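Local atomic coordinates of argininosuccinate lyase (Chelativorans sp., PDB entry 6RXA), a protein that is an EDDS lyase, a C–N lyase of the aspartase/fumarase superfamily, related to enzymes that split argininosuccinate and possibly able to do so itself. Residues Q127-T131 / I332-I336; E21-L25 / I336-A341; D29-L35 / E326-R330. The protein carries 2 engineered substitutions. One frame throughout, in Å; residues are numbered along the deposited sequence.

Contact 1. Residues Q127-T131 / I332-I336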
ATOM      1  N   GLN A 127      23.877  -4.842   3.822  1.00 13.54           N
ATOM      2  CA  GLN A 127      22.854  -4.262   4.688  1.00 13.77           C
ATOM      3  C   GLN A 127      22.026  -5.340   5.374  1.00 13.44           C
ATOM      4  O   GLN A 127      21.529  -5.131   6.486  1.00 13.93           O
ATOM      5  CB  GLN A 127      21.964  -3.321   3.889  1.00 14.47           C
ATOM      6  CG  GLN A 127      22.694  -2.064   3.429  1.00 14.91           C
ATOM      7  CD  GLN A 127      23.241  -1.237   4.571  1.00 16.29           C
ATOM      8  OE1 GLN A 127      22.498  -0.769   5.429  1.00 16.00           O
ATOM      9  NE2 GLN A 127      24.556  -1.050   4.590  1.00 19.02           N
ATOM     10  N   LEU A 128      21.871  -6.494   4.727  1.00 13.51           N
ATOM     11  CA  LEU A 128      21.182  -7.615   5.356  1.00 13.07           C
ATOM     12  C   LEU A 128      21.997  -8.183   6.511  1.00 13.84           C
ATOM     13  O   LEU A 128      21.438  -8.490   7.572  1.00 14.91           O
ATOM     14  CB  LEU A 128      20.845  -8.663   4.299  1.00 15.56           C
ATOM     15  CG  LEU A 128      19.928  -9.820   4.659  1.00 22.37           C
ATOM     16  CD1 LEU A 128      18.660  -9.277   5.269  1.00 27.67           C
ATOM     17  CD2 LEU A 128      19.635 -10.596   3.386  1.00 23.50           C
ATOM     18  N   LEU A 129      23.321  -8.310   6.359  1.00 14.13           N
ATOM     19  CA  LEU A 129      24.138  -8.729   7.495  1.00 13.89           C
ATOM     20  C   LEU A 129      24.099  -7.691   8.619  1.00 13.52           C
ATOM     21  O   LEU A 129      24.016  -8.043   9.800  1.00 14.37           O
ATOM     22  CB  LEU A 129      25.575  -9.009   7.060  1.00 14.50           C
ATOM     23  CG  LEU A 129      25.710 -10.172   6.082  1.00 17.30           C
ATOM     24  CD1 LEU A 129      27.166 -10.411   5.727  1.00 21.28           C
ATOM     25  CD2 LEU A 129      25.097 -11.449   6.631  1.00 16.25           C
ATOM     26  N   ARG A 130      24.155  -6.404   8.269  1.00 13.00           N
ATOM     27  CA  ARG A 130      23.983  -5.339   9.257  1.00 13.08           C
ATOM     28  C   ARG A 130      22.657  -5.484   9.998  1.00 13.13           C
ATOM     29  O   ARG A 130      22.596  -5.340  11.231  1.00 14.02           O
ATOM     30  CB  ARG A 130      24.051  -4.003   8.520  1.00 13.44           C
ATOM     31  CG  ARG A 130      23.918  -2.779   9.392  1.00 14.82           C
ATOM     32  CD  ARG A 130      23.751  -1.533   8.532  1.00 15.40           C
ATOM     33  NE  ARG A 130      23.690  -0.314   9.338  1.00 15.41           N
ATOM     34  CZ  ARG A 130      23.064   0.799   8.963  1.00 15.82           C
ATOM     35  NH1 ARG A 130      22.431   0.852   7.786  1.00 15.23           N
ATOM     36  NH2 ARG A 130      23.054   1.850   9.776  1.00 16.69           N
ATOM     37  N   THR A 131      21.586  -5.780   9.261  1.00 12.51           N
ATOM     38  CA  THR A 131      20.264  -5.919   9.857  1.00 12.30           C
ATOM     39  C   THR A 131      20.185  -7.150  10.747  1.00 12.98           C
ATOM     40  O   THR A 131      19.659  -7.076  11.866  1.00 13.91           O
ATOM     41  CB  THR A 131      19.223  -5.993   8.733  1.00 12.52           C
ATOM     42  OG1 THR A 131      19.195  -4.758   8.007  1.00 12.98           O
ATOM     43  CG2 THR A 131      17.837  -6.259   9.277  1.00 12.52           C
ATOM     44  N   ILE A 332      16.676   1.484   5.048  1.00 12.54           N
ATOM     45  CA  ILE A 332      17.370   0.535   5.901  1.00 12.12           C
ATOM     46  C   ILE A 332      17.939   1.247   7.114  1.00 11.66           C
ATOM     47  O   ILE A 332      17.886   0.734   8.238  1.00 13.15           O
ATOM     48  CB  ILE A 332      18.442  -0.230   5.105  1.00 12.87           C
ATOM     49  CG1 ILE A 332      17.768  -1.023   3.986  1.00 14.72           C
ATOM     50  CG2 ILE A 332      19.208  -1.148   6.029  1.00 13.50           C
ATOM     51  CD1 ILE A 332      18.732  -1.492   2.883  1.00 16.92           C
ATOM     52  N   ASP A 333      18.485   2.452   6.911  1.00 12.73           N
ATOM     53  CA  ASP A 333      19.040   3.191   8.033  1.00 12.41           C
ATOM     54  C   ASP A 333      17.986   3.447   9.104  1.00 12.84           C
ATOM     55  O   ASP A 333      18.290   3.397  10.300  1.00 13.61           O
ATOM     56  CB  ASP A 333      19.612   4.518   7.556  1.00 13.95           C
ATOM     57  CG  ASP A 333      20.836   4.361   6.691  1.00 14.85           C
ATOM     58  OD1 ASP A 333      21.452   3.278   6.678  1.00 15.70           O
ATOM     59  OD2 ASP A 333      21.190   5.355   6.033  1.00 15.83           O
ATOM     60  N   ALA A 334      16.742   3.730   8.695  1.00 12.46           N
ATOM     61  CA  ALA A 334      15.673   3.944   9.670  1.00 12.51           C
ATOM     62  C   ALA A 334      15.393   2.682  10.473  1.00 11.95           C
ATOM     63  O   ALA A 334      15.181   2.744  11.691  1.00 13.36           O
ATOM     64  CB  ALA A 334      14.395   4.385   8.960  1.00 12.79           C
ATOM     65  N   LEU A 335      15.343   1.531   9.795  1.00 11.89           N
ATOM     66  CA  LEU A 335      15.128   0.264  10.478  1.00 11.14           C
ATOM     67  C   LEU A 335      16.199   0.023  11.522  1.00 10.98           C
ATOM     68  O   LEU A 335      15.896  -0.396  12.644  1.00 12.89           O
ATOM     69  CB  LEU A 335      15.105  -0.874   9.455  1.00 11.22           C
ATOM     70  CG  LEU A 335      14.936  -2.283  10.021  1.00 12.73           C
ATOM     71  CD1 LEU A 335      14.292  -3.197   8.966  1.00 13.91           C
ATOM     72  CD2 LEU A 335      16.255  -2.901  10.483  1.00 13.30           C
ATOM     73  N   ILE A 336      17.462   0.297  11.178  1.00 12.18           N
ATOM     74  CA  ILE A 336      18.551   0.041  12.112  1.00 12.05           C
ATOM     75  C   ILE A 336      18.438   0.964  13.317  1.00 12.36           C
ATOM     76  O   ILE A 336      18.620   0.540  14.463  1.00 12.83           O
ATOM     77  CB  ILE A 336      19.915   0.170  11.400  1.00 13.10           C
ATOM     78  CG1 ILE A 336      20.070  -0.886  10.294  1.00 14.36           C
ATOM     79  CG2 ILE A 336      21.032   0.070  12.428  1.00 13.03           C
ATOM     80  CD1 ILE A 336      20.167  -2.317  10.769  1.00 14.82           C
TER
HETATM   81  O   HOH W   1      21.803   1.703   4.210  1.00 16.43           O
HETATM   82  O   HOH W   2      20.933   4.126  10.992  1.00 20.19           O

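Contact 2. Residues E21-L25 / I336-A341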
ATOM      1  N   GLU A  21      21.465   5.265  21.213  1.00 16.20           N
ATOM      2  CA  GLU A  21      20.500   4.611  20.342  1.00 16.27           C
ATOM      3  C   GLU A  21      19.300   5.509  20.064  1.00 16.07           C
ATOM      4  O   GLU A  21      18.719   5.466  18.968  1.00 17.06           O
ATOM      5  CB  GLU A  21      20.036   3.305  20.983  1.00 17.43           C
ATOM      6  CG  GLU A  21      21.141   2.329  21.322  1.00 19.62           C
ATOM      7  CD  GLU A  21      21.619   2.443  22.756  1.00 23.44           C
ATOM      8  OE1 GLU A  21      21.590   3.554  23.342  1.00 23.82           O
ATOM      9  OE2 GLU A  21      22.040   1.406  23.305  1.00 26.57           O
ATOM     10  N   PHE A  22      18.920   6.330  21.042  1.00 15.69           N
ATOM     11  CA  PHE A  22      17.838   7.291  20.869  1.00 15.60           C
ATOM     12  C   PHE A  22      18.272   8.382  19.910  1.00 15.50           C
ATOM     13  O   PHE A  22      17.531   8.748  18.997  1.00 16.10           O
ATOM     14  CB  PHE A  22      17.491   7.831  22.260  1.00 15.12           C
ATOM     15  CG  PHE A  22      16.323   8.787  22.311  1.00 15.32           C
ATOM     16  CD1 PHE A  22      15.311   8.781  21.361  1.00 15.41           C
ATOM     17  CD2 PHE A  22      16.248   9.708  23.348  1.00 16.33           C
ATOM     18  CE1 PHE A  22      14.245   9.687  21.463  1.00 16.05           C
ATOM     19  CE2 PHE A  22      15.191  10.611  23.444  1.00 16.70           C
ATOM     20  CZ  PHE A  22      14.191  10.592  22.494  1.00 16.38           C
ATOM     21  N   GLN A  23      19.497   8.874  20.070  1.00 15.62           N
ATOM     22  CA  GLN A  23      20.007   9.887  19.160  1.00 15.31           C
ATOM     23  C   GLN A  23      20.042   9.386  17.719  1.00 15.48           C
ATOM     24  O   GLN A  23      19.853  10.179  16.793  1.00 16.15           O
ATOM     25  CB  GLN A  23      21.381  10.345  19.644  1.00 15.14           C
ATOM     26  CG  GLN A  23      22.005  11.458  18.800  1.00 16.45           C
ATOM     27  CD  GLN A  23      21.241  12.765  18.904  1.00 18.62           C
ATOM     28  OE1 GLN A  23      20.901  13.217  19.998  1.00 19.24           O
ATOM     29  NE2 GLN A  23      20.938  13.362  17.756  1.00 19.66           N
ATOM     30  N   GLU A  24      20.261   8.084  17.501  1.00 15.43           N
ATOM     31  CA  GLU A  24      20.294   7.556  16.137  1.00 15.58           C
ATOM     32  C   GLU A  24      19.009   7.875  15.376  1.00 14.66           C
ATOM     33  O   GLU A  24      19.038   8.107  14.161  1.00 15.44           O
ATOM     34  CB  GLU A  24      20.543   6.045  16.144  1.00 20.87           C
ATOM     35  CG  GLU A  24      21.885   5.603  16.721  1.00 28.51           C
ATOM     36  CD  GLU A  24      22.061   4.085  16.716  1.00 26.84           C
ATOM     37  OE1 GLU A  24      21.641   3.454  15.723  1.00 19.94           O
ATOM     38  OE2 GLU A  24      22.619   3.535  17.711  1.00 29.27           O
ATOM     39  N   LEU A  25      17.867   7.875  16.062  1.00 14.48           N
ATOM     40  CA  LEU A  25      16.598   8.176  15.412  1.00 13.68           C
ATOM     41  C   LEU A  25      16.539   9.596  14.866  1.00 14.96           C
ATOM     42  O   LEU A  25      15.758   9.860  13.945  1.00 16.96           O
ATOM     43  CB  LEU A  25      15.440   7.954  16.390  1.00 14.17           C
ATOM     44  CG  LEU A  25      15.104   6.496  16.688  1.00 15.51           C
ATOM     45  CD1 LEU A  25      14.256   6.396  17.951  1.00 15.11           C
ATOM     46  CD2 LEU A  25      14.412   5.814  15.506  1.00 17.23           C
ATOM     47  N   ILE A 336      17.462   0.297  11.178  1.00 12.18           N
ATOM     48  CA  ILE A 336      18.551   0.041  12.112  1.00 12.05           C
ATOM     49  C   ILE A 336      18.438   0.964  13.317  1.00 12.36           C
ATOM     50  O   ILE A 336      18.620   0.540  14.463  1.00 12.83           O
ATOM     51  CB  ILE A 336      19.915   0.170  11.400  1.00 13.10           C
ATOM     52  CG1 ILE A 336      20.070  -0.886  10.294  1.00 14.36           C
ATOM     53  CG2 ILE A 336      21.032   0.070  12.428  1.00 13.03           C
ATOM     54  CD1 ILE A 336      20.167  -2.317  10.769  1.00 14.82           C
ATOM     55  N   ALA A 337      18.122   2.236  13.083  1.00 12.80           N
ATOM     56  CA  ALA A 337      17.962   3.185  14.179  1.00 13.27           C
ATOM     57  C   ALA A 337      16.846   2.751  15.121  1.00 12.54           C
ATOM     58  O   ALA A 337      17.012   2.782  16.344  1.00 13.40           O
ATOM     59  CB  ALA A 337      17.695   4.578  13.615  1.00 13.76           C
ATOM     60  N   ALA A 338      15.702   2.342  14.566  1.00 12.20           N
ATOM     61  CA  ALA A 338      14.595   1.902  15.403  1.00 12.20           C
ATOM     62  C   ALA A 338      14.949   0.630  16.152  1.00 11.62           C
ATOM     63  O   ALA A 338      14.580   0.474  17.326  1.00 12.63           O
ATOM     64  CB  ALA A 338      13.359   1.676  14.541  1.00 12.51           C
ATOM     65  N   THR A 339      15.641  -0.303  15.493  1.00 11.87           N
ATOM     66  CA  THR A 339      16.016  -1.546  16.165  1.00 11.75           C
ATOM     67  C   THR A 339      16.975  -1.284  17.314  1.00 12.32           C
ATOM     68  O   THR A 339      16.830  -1.857  18.397  1.00 13.09           O
ATOM     69  CB  THR A 339      16.627  -2.525  15.159  1.00 12.83           C
ATOM     70  OG1 THR A 339      15.681  -2.794  14.115  1.00 12.99           O
ATOM     71  CG2 THR A 339      16.984  -3.829  15.830  1.00 13.06           C
ATOM     72  N   HIS A 340      17.980  -0.433  17.088  1.00 12.55           N
ATOM     73  CA  HIS A 340      18.897  -0.056  18.153  1.00 12.68           C
ATOM     74  C   HIS A 340      18.171   0.661  19.281  1.00 12.74           C
ATOM     75  O   HIS A 340      18.389   0.369  20.461  1.00 12.85           O
ATOM     76  CB  HIS A 340      19.992   0.837  17.580  1.00 13.09           C
ATOM     77  CG  HIS A 340      20.995   0.106  16.750  1.00 14.49           C
ATOM     78  ND1 HIS A 340      21.873   0.756  15.908  1.00 15.15           N
ATOM     79  CD2 HIS A 340      21.284  -1.213  16.648  1.00 14.81           C
ATOM     80  CE1 HIS A 340      22.659  -0.131  15.323  1.00 15.09           C
ATOM     81  NE2 HIS A 340      22.321  -1.334  15.756  1.00 14.72           N
ATOM     82  N   ALA A 341      17.272   1.589  18.940  1.00 12.91           N
ATOM     83  CA  ALA A 341      16.533   2.306  19.974  1.00 13.29           C
ATOM     84  C   ALA A 341      15.727   1.341  20.836  1.00 13.15           C
ATOM     85  O   ALA A 341      15.728   1.436  22.068  1.00 14.16           O
ATOM     86  CB  ALA A 341      15.618   3.353  19.332  1.00 14.02           C
TER

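Contact 3. Residues D29-L35 / E326-R330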
ATOM      1  N   ASP A  29      18.271  10.465   8.987  1.00 17.55           N
ATOM      2  CA  ASP A  29      17.699  11.039   7.776  1.00 20.18           C
ATOM      3  C   ASP A  29      18.719  11.912   7.058  1.00 19.56           C
ATOM      4  O   ASP A  29      18.960  11.743   5.857  1.00 20.86           O
ATOM      5  CB  ASP A  29      16.437  11.832   8.108  1.00 27.61           C
ATOM      6  CG  ASP A  29      15.732  12.350   6.865  1.00 43.59           C
ATOM      7  OD1 ASP A  29      15.631  11.596   5.874  1.00 51.89           O
ATOM      8  OD2 ASP A  29      15.267  13.506   6.892  1.00 51.23           O
ATOM      9  N   ALA A  30      19.360  12.820   7.792  1.00 18.16           N
ATOM     10  CA  ALA A  30      20.312  13.724   7.162  1.00 18.11           C
ATOM     11  C   ALA A  30      21.596  13.012   6.767  1.00 17.80           C
ATOM     12  O   ALA A  30      22.286  13.460   5.845  1.00 19.83           O
ATOM     13  CB  ALA A  30      20.618  14.883   8.107  1.00 19.22           C
ATOM     14  N   ALA A  31      21.934  11.918   7.443  1.00 16.55           N
ATOM     15  CA  ALA A  31      23.182  11.217   7.182  1.00 16.59           C
ATOM     16  C   ALA A  31      23.073  10.196   6.058  1.00 15.69           C
ATOM     17  O   ALA A  31      24.105   9.726   5.558  1.00 16.58           O
ATOM     18  CB  ALA A  31      23.650  10.501   8.449  1.00 18.02           C
ATOM     19  N   ALA A  32      21.868   9.851   5.638  1.00 14.81           N
ATOM     20  CA  ALA A  32      21.709   8.756   4.697  1.00 15.14           C
ATOM     21  C   ALA A  32      22.322   9.088   3.345  1.00 15.55           C
ATOM     22  O   ALA A  32      22.203  10.210   2.841  1.00 17.15           O
ATOM     23  CB  ALA A  32      20.228   8.443   4.521  1.00 15.67           C
ATOM     24  N   LEU A  33      22.974   8.087   2.761  1.00 14.90           N
ATOM     25  CA  LEU A  33      23.500   8.183   1.409  1.00 15.27           C
ATOM     26  C   LEU A  33      22.384   8.013   0.394  1.00 15.28           C
ATOM     27  O   LEU A  33      21.381   7.337   0.658  1.00 15.93           O
ATOM     28  CB  LEU A  33      24.482   7.040   1.165  1.00 16.44           C
ATOM     29  CG  LEU A  33      25.720   7.009   2.046  1.00 19.43           C
ATOM     30  CD1 LEU A  33      26.572   5.817   1.698  1.00 20.80           C
ATOM     31  CD2 LEU A  33      26.491   8.299   1.880  1.00 20.77           C
ATOM     32  N   THR A  34      22.578   8.592  -0.789  1.00 15.80           N
ATOM     33  CA  THR A  34      21.758   8.169  -1.911  1.00 15.60           C
ATOM     34  C   THR A  34      22.097   6.720  -2.270  1.00 14.52           C
ATOM     35  O   THR A  34      23.183   6.216  -1.966  1.00 14.51           O
ATOM     36  CB  THR A  34      22.022   9.011  -3.166  1.00 17.57           C
ATOM     37  OG1 THR A  34      23.387   8.832  -3.565  1.00 17.27           O
ATOM     38  CG2 THR A  34      21.743  10.489  -2.934  1.00 19.81           C
ATOM     39  N   LEU A  35      21.180   6.062  -2.981  1.00 14.50           N
ATOM     40  CA  LEU A  35      21.491   4.723  -3.472  1.00 14.46           C
ATOM     41  C   LEU A  35      22.736   4.738  -4.360  1.00 14.45           C
ATOM     42  O   LEU A  35      23.606   3.864  -4.241  1.00 14.96           O
ATOM     43  CB  LEU A  35      20.282   4.113  -4.187  1.00 14.79           C
ATOM     44  CG  LEU A  35      20.485   2.644  -4.584  1.00 17.13           C
ATOM     45  CD1 LEU A  35      20.648   1.728  -3.412  1.00 16.38           C
ATOM     46  CD2 LEU A  35      19.294   2.183  -5.451  1.00 19.92           C
ATOM     47  N   GLU A 326      13.460   1.007  -6.120  1.00 13.64           N
ATOM     48  CA  GLU A 326      14.564   0.427  -5.377  0.52 14.50           C
ATOM     49  C   GLU A 326      14.289   0.480  -3.877  1.00 14.33           C
ATOM     50  O   GLU A 326      13.446   1.248  -3.397  1.00 16.51           O
ATOM     51  CB  GLU A 326      15.855   1.194  -5.689  0.52 15.57           C
ATOM     52  CG  GLU A 326      16.323   1.034  -7.135  0.52 20.34           C
ATOM     53  CD  GLU A 326      16.877   2.318  -7.751  0.52 20.30           C
ATOM     54  OE1 GLU A 326      16.329   3.413  -7.496  0.52 20.88           O
ATOM     55  OE2 GLU A 326      17.866   2.232  -8.500  0.52 21.89           O
ATOM     56  N   LEU A 327      15.031  -0.343  -3.131  1.00 13.33           N
ATOM     57  CA  LEU A 327      15.101  -0.226  -1.680  1.00 13.64           C
ATOM     58  C   LEU A 327      16.302   0.652  -1.342  1.00 14.14           C
ATOM     59  O   LEU A 327      17.441   0.298  -1.668  1.00 15.98           O
ATOM     60  CB  LEU A 327      15.257  -1.589  -1.020  1.00 13.85           C
ATOM     61  CG  LEU A 327      15.264  -1.587   0.510  1.00 15.50           C
ATOM     62  CD1 LEU A 327      14.018  -0.931   1.107  1.00 16.03           C
ATOM     63  CD2 LEU A 327      15.421  -3.035   1.037  1.00 15.15           C
ATOM     64  N   GLU A 328      16.049   1.790  -0.728  1.00 13.86           N
ATOM     65  CA  GLU A 328      17.067   2.825  -0.612  1.00 15.11           C
ATOM     66  C   GLU A 328      17.741   2.833   0.747  1.00 12.86           C
ATOM     67  O   GLU A 328      17.180   2.393   1.758  1.00 13.91           O
ATOM     68  CB  GLU A 328      16.431   4.188  -0.880  1.00 23.60           C
ATOM     69  CG  GLU A 328      15.724   4.205  -2.229  1.00 42.92           C
ATOM     70  CD  GLU A 328      15.672   5.562  -2.870  1.00 66.72           C
ATOM     71  OE1 GLU A 328      14.560   6.013  -3.214  1.00 83.10           O
ATOM     72  OE2 GLU A 328      16.744   6.171  -3.035  1.00 73.77           O
ATOM     73  N   PRO A 329      18.965   3.347   0.799  1.00 14.24           N
ATOM     74  CA  PRO A 329      19.707   3.356   2.066  1.00 12.80           C
ATOM     75  C   PRO A 329      18.952   3.978   3.226  1.00 12.36           C
ATOM     76  O   PRO A 329      19.005   3.453   4.349  1.00 13.73           O
ATOM     77  CB  PRO A 329      20.980   4.144   1.709  1.00 13.36           C
ATOM     78  CG  PRO A 329      21.174   3.888   0.253  1.00 14.51           C
ATOM     79  CD  PRO A 329      19.783   3.830  -0.335  1.00 14.46           C
ATOM     80  N   ARG A 330      18.260   5.095   3.005  1.00 12.73           N
ATOM     81  CA  ARG A 330      17.598   5.764   4.119  1.00 12.94           C
ATOM     82  C   ARG A 330      16.546   4.870   4.769  1.00 12.50           C
ATOM     83  O   ARG A 330      16.323   4.969   5.976  1.00 15.27           O
ATOM     84  CB  ARG A 330      16.991   7.098   3.690  1.00 16.04           C
ATOM     85  CG  ARG A 330      15.918   7.047   2.630  1.00 22.24           C
ATOM     86  CD  ARG A 330      15.482   8.474   2.257  1.00 31.01           C
ATOM     87  NE  ARG A 330      16.595   9.274   1.734  1.00 39.62           N
ATOM     88  CZ  ARG A 330      17.298  10.164   2.440  1.00 48.56           C
ATOM     89  NH1 ARG A 330      17.017  10.407   3.720  1.00 41.39           N
ATOM     90  NH2 ARG A 330      18.290  10.820   1.858  1.00 56.99           N
TER
HETATM   91  O   HOH W   3      20.339  12.201   3.419  1.00 26.46           O
HETATM   92  O   HOH W   4      18.675   6.803   0.667  1.00 16.02           O

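Contact 1. Residues Q127-T131 / I332-I336
Arg130, Ile336 and Ile332 have the most surface buried where helix 112-147 runs beside helix 329-348, two nearly parallel rods of the long-helix bundle typical of the aspartase/fumarase superfamily. The segment axes lie 10.7 Å apart at 13°, a spacing filled by side chains. Arg130, extended through its first three torsions, reaches across so that NH1 donates to Asp333 OD1 (2.8 Å, a salt bridge) and also to Gln127 OE1 (2.9 Å), one turn back on its own helix. One face of the guanidinium is covered by Ile336, whose CG1 lies 3.7 Å from Arg130 CZ. Further along the same side chain, Ile336 CD1 packs against Thr131 CA at 3.7 Å. Ile332 CG2 sits among Gln127, Arg130 and Thr131, 3.4 Å from Gln127 OE1. Thr131 OG1 donates to Gln127 O (2.8 Å), while its CG2 meets Leu335 CD2 (3.9 Å). With the salt bridge on the more exposed side of the seam, the arginine is held by charge at its edge and by aliphatic packing on one face.

Contact 2. Residues E21-L25 / I336-A341
Helix 20-31 crosses helix 329-348 in a roughly antiparallel sense (153°), with segment axes only 7.9 Å apart. At Glu21 the backbones are closest in register, its CA 4.6 Å from that of Ala341. Glu21 CB touches His340 O at 3.4 Å, and the carboxylate turns away to a salt bridge with Arg347. One turn on, Glu24 CB lies 4.1 Å from Ala337 CB, and its side chain reaches His340, whose ND1 donates to Glu24 OE1 (2.7 Å) near the plane of the imidazole. Leu25 closes the other flank: CD1 meets Ala341 CB at 3.6 Å, and CD2 lies 4.0 Å from Ala337 CB and 4.4 Å from Ala338 CB. The same leucine adjoins Tyr26 and Arg294, residues seen to bind fumarate in a structure of this protein, although no fumarate is bound to this chain here. The small methyl groups of Ala337 and Ala341 allow the close approach, which combines a buried apolar flank around Leu25 with a His–carboxylate hydrogen bond on the more exposed one.

Contact 3. Residues D29-L35 / E326-R330
Glu326 opens the segment by laying its carboxylate carbon CD 3.3 Å from Leu35 CD2; two conformers of this residue were modelled, and its OE1 forms a salt bridge with Lys297 of the second subunit. The Leu327 side chain points away from residues 29-35 and packs on helix 236-262; its carbonyl meets Leu35, with Leu327 O 3.9 Å from Leu35 CD1. Glu328 occupies the N-cap position of helix 329-348, and Pro329 begins its first turn, where proline is well tolerated, since it has no amide proton and first-turn amides find no carbonyl acceptor one turn earlier in the helix. The partner is the short connection between helices 20-31 and 35-56, so a helix start packs against an interhelical turn at the subunit interface. Pro329 wedges into this turn: CB lies 3.4 Å from Leu33 O, and CD is 3.7 Å from Leu35 CA and 3.8 Å from Leu35 CD1. Arg330 N reaches Leu33 O through water 4. Its side chain folds over Ala32, the two CB atoms 3.6 Å apart, and NH1 forms a salt bridge to Asp29 OD1 (2.8 Å) and a hydrogen bond to Asp29 O (3.2 Å), while NH2 donates to water 3, which lies 2.8 Å from both Asp29 O and Ala32 O.

How the contacts relate
All three contacts use helix 329-348 or the residues leading into it. Contact 2 is the most buried, contact 1 is partly buried and contact 3 lies at the surface, where the second subunit comes within reach. Contacts 2 and 3 both join this helix region to helix 20-31 and the turn after it, whereas contact 1 joins it to helix 112-147; Ile336 belongs to both contacts 1 and 2. Contacts 1 and 3 touch through Asp333 OD2 and Ala32 CB (3.6 Å) and through Ile332 CD1 and Leu327 CD2 (4.1 Å). Arginine–aspartate salt bridges and bound waters mark contacts 1 and 3, while contact 2 combines alanine-mediated close packing with a histidine–glutamate hydrogen bond.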